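Local coordinates for extracellular solute-binding protein (Conexibacter woesei, PDB 4P98) that probably captures a small solute outside the cell membrane, perhaps a nucleoside as its PnrA-like relatives do, and hands it to an ABC transporter, at residues T62-V67 with I84-P89; Q70-G75 with V100-S105; P89-A94 with A108-R113. One frame throughout, in Å; residues are numbered along the deposited sequence.

Interaction 1. Residues T62-V67 with I84-P89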
loop_
_atom_site.group_PDB
_atom_site.type_symbol
_atom_site.label_atom_id
_atom_site.label_comp_id
_atom_site.label_asym_id
_atom_site.label_seq_id
_atom_site.Cartn_x
_atom_site.Cartn_y
_atom_site.Cartn_z
ATOM N N THR A 62 13.112 16.861 10.551
ATOM C CA THR A 62 13.989 18.041 10.532
ATOM C C THR A 62 14.312 18.457 9.102
ATOM O O THR A 62 14.572 19.630 8.839
ATOM C CB THR A 62 15.314 17.799 11.295
ATOM O OG1 THR A 62 16.097 16.820 10.608
ATOM C CG2 THR A 62 15.048 17.341 12.707
ATOM N N GLN A 63 14.294 17.492 8.188
ATOM C CA GLN A 63 14.482 17.765 6.770
ATOM C C GLN A 63 13.151 18.127 6.109
ATOM O O GLN A 63 13.085 19.063 5.309
ATOM C CB GLN A 63 15.097 16.547 6.087
ATOM C CG GLN A 63 16.354 16.036 6.780
ATOM C CD GLN A 63 17.514 17.006 6.669
ATOM O OE1 GLN A 63 17.704 17.649 5.634
ATOM N NE2 GLN A 63 18.304 17.114 7.739
ATOM N N ALA A 64 12.093 17.397 6.449
ATOM C CA ALA A 64 10.771 17.627 5.834
ATOM C C ALA A 64 10.161 19.001 6.130
ATOM O O ALA A 64 9.559 19.607 5.252
ATOM C CB ALA A 64 9.798 16.528 6.232
ATOM N N GLU A 65 10.298 19.498 7.357
ATOM C CA GLU A 65 9.610 20.731 7.722
ATOM C C GLU A 65 10.032 21.948 6.866
ATOM O O GLU A 65 9.179 22.650 6.347
ATOM C CB GLU A 65 9.728 21.005 9.221
ATOM C CG GLU A 65 9.153 22.338 9.658
ATOM C CD GLU A 65 9.137 22.516 11.164
ATOM O OE1 GLU A 65 9.064 21.500 11.873
ATOM O OE2 GLU A 65 9.189 23.675 11.636
ATOM N N PRO A 66 11.337 22.182 6.688
ATOM C CA PRO A 66 11.703 23.313 5.816
ATOM C C PRO A 66 11.281 23.161 4.341
ATOM O O PRO A 66 10.975 24.157 3.691
ATOM C CB PRO A 66 13.233 23.406 5.935
ATOM C CG PRO A 66 13.667 22.373 6.908
ATOM C CD PRO A 66 12.484 21.591 7.396
ATOM N N VAL A 67 11.255 21.934 3.820
ATOM C CA VAL A 67 10.839 21.690 2.438
ATOM C C VAL A 67 9.349 22.001 2.298
ATOM O O VAL A 67 8.927 22.668 1.349
ATOM C CB VAL A 67 11.114 20.228 2.015
ATOM C CG1 VAL A 67 10.493 19.915 0.661
ATOM C CG2 VAL A 67 12.608 19.949 1.979
ATOM N N ILE A 84 3.258 8.471 7.508
ATOM C CA ILE A 84 3.072 8.936 8.885
ATOM C C ILE A 84 4.288 9.733 9.407
ATOM O O ILE A 84 4.133 10.669 10.188
ATOM C CB ILE A 84 2.686 7.744 9.815
ATOM C CG1 ILE A 84 2.176 8.238 11.180
ATOM C CG2 ILE A 84 3.833 6.741 9.939
ATOM C CD1 ILE A 84 1.626 7.133 12.093
ATOM N N ASP A 85 5.488 9.397 8.941
ATOM C CA ASP A 85 6.706 10.097 9.388
ATOM C C ASP A 85 6.731 11.575 8.976
ATOM O O ASP A 85 7.410 12.380 9.601
ATOM C CB ASP A 85 7.962 9.393 8.870
ATOM C CG ASP A 85 8.196 8.034 9.522
ATOM O OD1 ASP A 85 7.625 7.756 10.594
ATOM O OD2 ASP A 85 8.966 7.235 8.944
ATOM N N VAL A 86 5.979 11.925 7.939
ATOM C CA VAL A 86 5.892 13.298 7.446
ATOM C C VAL A 86 4.680 14.028 8.043
ATOM O O VAL A 86 4.524 15.234 7.859
ATOM C CB VAL A 86 5.820 13.301 5.897
ATOM C CG1 VAL A 86 6.036 14.693 5.325
ATOM C CG2 VAL A 86 6.862 12.347 5.327
ATOM N N SER A 87 3.839 13.321 8.794
ATOM C CA SER A 87 2.558 13.909 9.244
ATOM C C SER A 87 2.754 15.062 10.216
ATOM O O SER A 87 2.113 16.100 10.093
ATOM C CB SER A 87 1.627 12.852 9.841
ATOM O OG SER A 87 2.178 12.234 10.977
ATOM N N GLU A 88 3.645 14.894 11.181
ATOM C CA GLU A 88 3.831 15.940 12.171
ATOM C C GLU A 88 4.362 17.248 11.548
ATOM O O GLU A 88 3.826 18.318 11.825
ATOM C CB GLU A 88 4.689 15.433 13.344
ATOM C CG GLU A 88 4.556 16.256 14.606
ATOM C CD GLU A 88 3.113 16.527 14.987
ATOM O OE1 GLU A 88 2.332 15.551 15.113
ATOM O OE2 GLU A 88 2.766 17.723 15.139
ATOM N N PRO A 89 5.380 17.174 10.677
ATOM C CA PRO A 89 5.819 18.389 9.969
ATOM C C PRO A 89 4.698 19.058 9.178
ATOM O O PRO A 89 4.569 20.287 9.208
ATOM C CB PRO A 89 6.898 17.884 9.019
ATOM C CG PRO A 89 7.370 16.607 9.590
ATOM C CD PRO A 89 6.337 16.062 10.517
#
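Ala64 and Glu65 of helix 61-73 meet Val86 and Pro89 of helix 84-94, two successive helices in one α/β lobe of a periplasmic-binding-protein fold. Each helix leads into the next strand of a parallel sheet, as in the β-α-β units of Rossmann-like domains. The short segments cross at -54°, their axes approaching to 8.8 Å, and the nearest pair of CA atoms, those of Glu65 and Pro89, lie 5.0 Å apart.

The interface between the two segments is apolar in its side chains. Ala64 CB points at the other helix and touches the proline ring at its CG atom, Pro89 CG, at 4.1 Å; Val86 CG1 reaches the same methyl at 4.3 Å. A methyl is small enough to let a ring and a branched side chain share one spot. Nearby, the backbone takes part: Pro89 CB lies 4.1 Å from Glu65 N. Proline suits this place because its ring is compact and apolar; having no N-H to donate, it also kinks its helix. Ile68, one turn further along helix 61-73, adds its side chain to both Val86 and Pro89.

The charged end of Glu65 points elsewhere: beside its backbone N the residue brings its CB to the proline, and its extended chain (CG anti to the backbone N, chi1 174°) carries the carboxylate to a salt bridge with Arg69.

Between Ile84 and Ser87, Ile84 O accepts two bonds from one residue. Ser87 N donates to it at 3.0 Å, and Ser87 OG donates to Ile84 O at 2.6 Å, in the carbonyl plane on a lone pair, with a C=O...OG angle of 138°.

Interaction 2. Residues Q70-G75 with V100-S105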
loop_
_atom_site.group_PDB
_atom_site.type_symbol
_atom_site.label_atom_id
_atom_site.label_comp_id
_atom_site.label_asym_id
_atom_site.label_seq_id
_atom_site.Cartn_x
_atom_site.Cartn_y
_atom_site.Cartn_z
ATOM N N GLN A 70 8.837 25.736 2.447
ATOM C CA GLN A 70 9.272 26.369 1.205
ATOM C C GLN A 70 8.213 26.265 0.111
ATOM O O GLN A 70 7.976 27.226 -0.612
ATOM C CB GLN A 70 10.599 25.745 0.738
ATOM C CG GLN A 70 11.088 26.236 -0.605
ATOM C CD GLN A 70 12.455 25.684 -0.970
ATOM O OE1 GLN A 70 12.875 24.622 -0.484
ATOM N NE2 GLN A 70 13.158 26.403 -1.829
ATOM N N PHE A 71 7.561 25.111 -0.017
ATOM C CA PHE A 71 6.480 24.981 -0.990
ATOM C C PHE A 71 5.304 25.892 -0.649
ATOM O O PHE A 71 4.733 26.535 -1.530
ATOM C CB PHE A 71 5.998 23.529 -1.111
ATOM C CG PHE A 71 6.889 22.662 -1.957
ATOM C CD1 PHE A 71 7.128 22.982 -3.291
ATOM C CD2 PHE A 71 7.465 21.516 -1.440
ATOM C CE1 PHE A 71 7.926 22.171 -4.087
ATOM C CE2 PHE A 71 8.272 20.709 -2.224
ATOM C CZ PHE A 71 8.509 21.037 -3.548
ATOM N N ALA A 72 4.932 25.942 0.628
ATOM C CA ALA A 72 3.845 26.820 1.057
ATOM C C ALA A 72 4.193 28.290 0.840
ATOM O O ALA A 72 3.350 29.066 0.401
ATOM C CB ALA A 72 3.506 26.576 2.514
ATOM N N ALA A 73 5.428 28.667 1.157
ATOM C CA ALA A 73 5.873 30.059 1.016
ATOM C C ALA A 73 5.904 30.492 -0.448
ATOM O O ALA A 73 5.655 31.652 -0.758
ATOM C CB ALA A 73 7.246 30.246 1.655
ATOM N N ARG A 74 6.200 29.552 -1.340
ATOM C CA ARG A 74 6.226 29.817 -2.780
ATOM C C ARG A 74 4.844 29.835 -3.434
ATOM O O ARG A 74 4.735 29.986 -4.647
ATOM C CB ARG A 74 7.097 28.781 -3.488
ATOM C CG ARG A 74 8.588 28.906 -3.190
ATOM C CD ARG A 74 9.342 27.718 -3.761
ATOM N NE ARG A 74 9.023 27.560 -5.178
ATOM C CZ ARG A 74 9.208 26.455 -5.894
ATOM N NH1 ARG A 74 9.732 25.361 -5.345
ATOM N NH2 ARG A 74 8.861 26.458 -7.176
ATOM N N GLY A 75 3.789 29.659 -2.646
ATOM C CA GLY A 75 2.424 29.742 -3.167
ATOM C C GLY A 75 1.890 28.479 -3.828
ATOM O O GLY A 75 1.021 28.556 -4.691
ATOM N N VAL A 100 -3.163 27.969 2.704
ATOM C CA VAL A 100 -2.585 26.870 1.929
ATOM C C VAL A 100 -3.223 25.575 2.428
ATOM O O VAL A 100 -3.600 25.466 3.596
ATOM C CB VAL A 100 -1.051 26.849 2.059
ATOM C CG1 VAL A 100 -0.434 25.721 1.245
ATOM C CG2 VAL A 100 -0.481 28.191 1.590
ATOM N N HIS A 101 -3.352 24.604 1.534
ATOM C CA HIS A 101 -4.040 23.355 1.830
ATOM C C HIS A 101 -3.026 22.222 1.969
ATOM O O HIS A 101 -2.076 22.136 1.191
ATOM C CB HIS A 101 -5.064 23.077 0.725
ATOM C CG HIS A 101 -5.939 24.255 0.425
ATOM N ND1 HIS A 101 -5.736 25.080 -0.662
ATOM C CD2 HIS A 101 -6.971 24.791 1.113
ATOM C CE1 HIS A 101 -6.637 26.049 -0.651
ATOM N NE2 HIS A 101 -7.396 25.897 0.417
ATOM N N PHE A 102 -3.220 21.374 2.977
ATOM C CA PHE A 102 -2.271 20.314 3.306
ATOM C C PHE A 102 -2.949 18.964 3.476
ATOM O O PHE A 102 -4.120 18.896 3.857
ATOM C CB PHE A 102 -1.541 20.652 4.606
ATOM C CG PHE A 102 -0.746 21.933 4.548
ATOM C CD1 PHE A 102 -1.352 23.161 4.769
ATOM C CD2 PHE A 102 0.617 21.902 4.289
ATOM C CE1 PHE A 102 -0.620 24.339 4.708
ATOM C CE2 PHE A 102 1.360 23.076 4.239
ATOM C CZ PHE A 102 0.744 24.287 4.446
ATOM N N SER A 103 -2.192 17.900 3.213
ATOM C CA SER A 103 -2.641 16.531 3.461
ATOM C C SER A 103 -1.608 15.783 4.276
ATOM O O SER A 103 -0.401 15.931 4.057
ATOM C CB SER A 103 -2.886 15.805 2.149
ATOM O OG SER A 103 -3.039 14.411 2.335
ATOM N N ALA A 104 -2.083 14.968 5.206
ATOM C CA ALA A 104 -1.209 14.144 6.031
ATOM C C ALA A 104 -1.812 12.758 6.172
ATOM O O ALA A 104 -3.034 12.594 6.064
ATOM C CB ALA A 104 -1.023 14.784 7.399
ATOM N N SER A 105 -0.960 11.761 6.402
ATOM C CA SER A 105 -1.419 10.397 6.602
ATOM C C SER A 105 -1.026 9.912 7.968
ATOM O O SER A 105 -0.065 10.401 8.548
ATOM C CB SER A 105 -0.880 9.472 5.511
ATOM O OG SER A 105 0.536 9.273 5.591
#
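Ala72, which packs on Val100 and Phe102, lies inside the last turn of helix 61-73, where Arg74 N donates to Gln70 O at 3.0 Å and Gly75 N to Ala72 O at 3.1 Å. Gly75, with positive phi (83°), closes a Schellman motif; a side chain there would press on the carbonyl oxygen of Arg74, so glycine fits. In this Rossmann-like α/β lobe the helix end thus lies over the start of strand 101-105, in the interior of the parallel sheet.

The contact is apolar packing round one methyl. Ala72 CB points at the strand and meets Val100 CG1 at 4.2 Å. Phe102 approaches obliquely: its CB bond does not aim at the helix, yet the ring, with CG anti to the carbonyl carbon (chi1 -61°), extends far enough to bring its outermost atom up to the alanine. Alanine leaves room for both partners, while the long, flat phenylalanine spans the gap between strand and helix. Beyond them, Phe97 touches Ala72, and Ile90 and Ala94 of helix 84-94 cover Phe102. The ring's point of touch is CZ, 4.1 Å from Ala72 CB.

Interaction 3. Residues P89-A94 with A108-R113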
loop_
_atom_site.group_PDB
_atom_site.type_symbol
_atom_site.label_atom_id
_atom_site.label_comp_id
_atom_site.label_asym_id
_atom_site.label_seq_id
_atom_site.Cartn_x
_atom_site.Cartn_y
_atom_site.Cartn_z
ATOM N N PRO A 89 5.380 17.174 10.677
ATOM C CA PRO A 89 5.819 18.389 9.969
ATOM C C PRO A 89 4.698 19.058 9.178
ATOM O O PRO A 89 4.569 20.287 9.208
ATOM C CB PRO A 89 6.898 17.884 9.019
ATOM C CG PRO A 89 7.370 16.607 9.590
ATOM C CD PRO A 89 6.337 16.062 10.517
ATOM N N ILE A 90 3.886 18.264 8.479
ATOM C CA ILE A 90 2.735 18.826 7.784
ATOM C C ILE A 90 1.842 19.593 8.754
ATOM O O ILE A 90 1.483 20.732 8.488
ATOM C CB ILE A 90 1.885 17.762 7.066
ATOM C CG1 ILE A 90 2.622 17.203 5.853
ATOM C CG2 ILE A 90 0.529 18.349 6.656
ATOM C CD1 ILE A 90 2.641 18.138 4.657
ATOM N N LEU A 91 1.500 18.985 9.885
ATOM C CA LEU A 91 0.569 19.632 10.811
ATOM C C LEU A 91 1.133 20.929 11.398
ATOM O O LEU A 91 0.395 21.876 11.607
ATOM C CB LEU A 91 0.161 18.689 11.939
ATOM C CG LEU A 91 -0.541 17.403 11.500
ATOM C CD1 LEU A 91 -0.710 16.495 12.693
ATOM C CD2 LEU A 91 -1.891 17.719 10.893
ATOM N N ARG A 92 2.439 20.964 11.650
ATOM C CA ARG A 92 3.079 22.154 12.216
ATOM C C ARG A 92 3.103 23.325 11.233
ATOM O O ARG A 92 2.751 24.455 11.591
ATOM C CB ARG A 92 4.507 21.827 12.669
ATOM C CG ARG A 92 4.604 20.774 13.766
ATOM C CD ARG A 92 6.040 20.668 14.239
ATOM N NE ARG A 92 6.384 21.904 14.918
ATOM C CZ ARG A 92 6.136 22.151 16.197
ATOM N NH1 ARG A 92 5.588 21.222 16.973
ATOM N NH2 ARG A 92 6.456 23.330 16.707
ATOM N N VAL A 93 3.498 23.047 9.994
ATOM C CA VAL A 93 3.611 24.088 8.982
ATOM C C VAL A 93 2.225 24.586 8.574
ATOM O O VAL A 93 2.051 25.774 8.327
ATOM C CB VAL A 93 4.446 23.625 7.770
ATOM C CG1 VAL A 93 4.523 24.705 6.701
ATOM C CG2 VAL A 93 5.854 23.271 8.231
ATOM N N ALA A 94 1.238 23.693 8.542
ATOM C CA ALA A 94 -0.137 24.089 8.241
ATOM C C ALA A 94 -0.609 25.288 9.075
ATOM O O ALA A 94 -1.287 26.167 8.548
ATOM C CB ALA A 94 -1.098 22.910 8.417
ATOM N N ALA A 108 -5.780 6.284 13.026
ATOM C CA ALA A 108 -7.142 6.804 13.176
ATOM C C ALA A 108 -7.183 8.044 14.062
ATOM O O ALA A 108 -8.078 8.865 13.935
ATOM C CB ALA A 108 -8.065 5.725 13.728
ATOM N N THR A 109 -6.201 8.195 14.948
ATOM C CA THR A 109 -6.157 9.351 15.853
ATOM C C THR A 109 -5.816 10.679 15.146
ATOM O O THR A 109 -5.986 11.745 15.723
ATOM C CB THR A 109 -5.162 9.141 17.017
ATOM O OG1 THR A 109 -3.818 9.156 16.525
ATOM C CG2 THR A 109 -5.428 7.822 17.734
ATOM N N LEU A 110 -5.331 10.619 13.915
ATOM C CA LEU A 110 -5.050 11.840 13.149
ATOM C C LEU A 110 -6.306 12.691 12.901
ATOM O O LEU A 110 -6.222 13.919 12.857
ATOM C CB LEU A 110 -4.372 11.482 11.826
ATOM C CG LEU A 110 -4.119 12.589 10.814
ATOM C CD1 LEU A 110 -3.205 13.657 11.392
ATOM C CD2 LEU A 110 -3.502 11.996 9.553
ATOM N N ALA A 111 -7.460 12.048 12.752
ATOM C CA ALA A 111 -8.714 12.768 12.497
ATOM C C ALA A 111 -8.974 13.887 13.517
ATOM O O ALA A 111 -9.431 14.963 13.134
ATOM C CB ALA A 111 -9.899 11.814 12.440
ATOM N N GLU A 112 -8.658 13.584 14.784
ATOM C CA GLU A 112 -8.770 14.492 15.940
ATOM C C GLU A 112 -7.927 15.761 15.811
ATOM O O GLU A 112 -8.331 16.838 16.240
ATOM C CB GLU A 112 -8.257 13.780 17.209
ATOM C CG GLU A 112 -9.191 12.797 17.897
ATOM C CD GLU A 112 -8.423 11.718 18.645
ATOM O OE1 GLU A 112 -7.181 11.832 18.739
ATOM O OE2 GLU A 112 -9.047 10.757 19.137
ATOM N N ARG A 113 -6.752 15.606 15.220
ATOM C CA ARG A 113 -5.647 16.562 15.332
ATOM C C ARG A 113 -5.479 17.457 14.099
ATOM O O ARG A 113 -4.471 18.140 13.963
ATOM C CB ARG A 113 -4.359 15.781 15.623
ATOM C CG ARG A 113 -4.510 14.812 16.800
ATOM C CD ARG A 113 -3.296 13.922 16.982
ATOM N NE ARG A 113 -2.107 14.761 16.977
ATOM C CZ ARG A 113 -1.098 14.679 16.114
ATOM N NH1 ARG A 113 -1.063 13.730 15.177
ATOM N NH2 ARG A 113 -0.091 15.549 16.219
#
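Leu91 in helix 84-94 faces Arg113 at the end of a short run, 108-112, whose residues have helical backbone angles without the regular bonds, and the CA atoms of Leu91 and Arg113 stand 8.3 Å apart. That run belongs to the connection between strands 101-105 and 118-123 of the parallel sheet, so the contact joins a helix of the Rossmann-like lobe to the loop beside it. A backbone bond from Arg113 N to Leu110 O, 3.0 Å long, ties the turn together.

Leu91 does most of the touching. It points across the gap, and its two methyls divide the work. CD1 meets the neighbouring methyl of Leu110, with 4.0 Å between the two CD1 atoms, while CD2 comes to 4.0 Å from Arg113 O. Leucine suits the spot because its fork can serve two surfaces at once. Val118 of the adjoining strand also touches it, and Leu110 in turn rests on Phe268 of strand 268-271, extending the apolar layer toward the edge of the sheet.

Arg113 crosses Leu91 at about a right angle. Its chain bends at chi3 (49°), which folds the guanidinium back toward the helix although its CB bond does not aim there. A salt bridge from its NH2 to Glu88, one turn before Leu91, gives the charged end its partner and holds the guanidinium beside the leucine. Arginine can therefore play both parts, lying against a buried side chain while its charge is met near the surface. The methyl Leu91 CD1 approaches the guanidinium obliquely and lies 3.7 Å from both Arg113 NH1 and Arg113 NH2.

All three contacts lie in the same lobe, around the parallel sheet that includes strands 78-82 and 101-105. Interactions 1 and 2 share helix 61-73, whereas interactions 1 and 3 share helix 84-94 and Pro89 itself. Their centres are close: about 11 Å from interaction 1 to each of the others, and about 13 Å between 2 and 3. Along the chain, interaction 1 closes before interaction 3 opens, while interaction 2 interleaves with both. Together they join two consecutive helices to each other, to an inner strand of the sheet beneath them and to the loop that follows it, where Leu110 CD2 packs against Ala104 O; all is packing within one lobe of the binding protein.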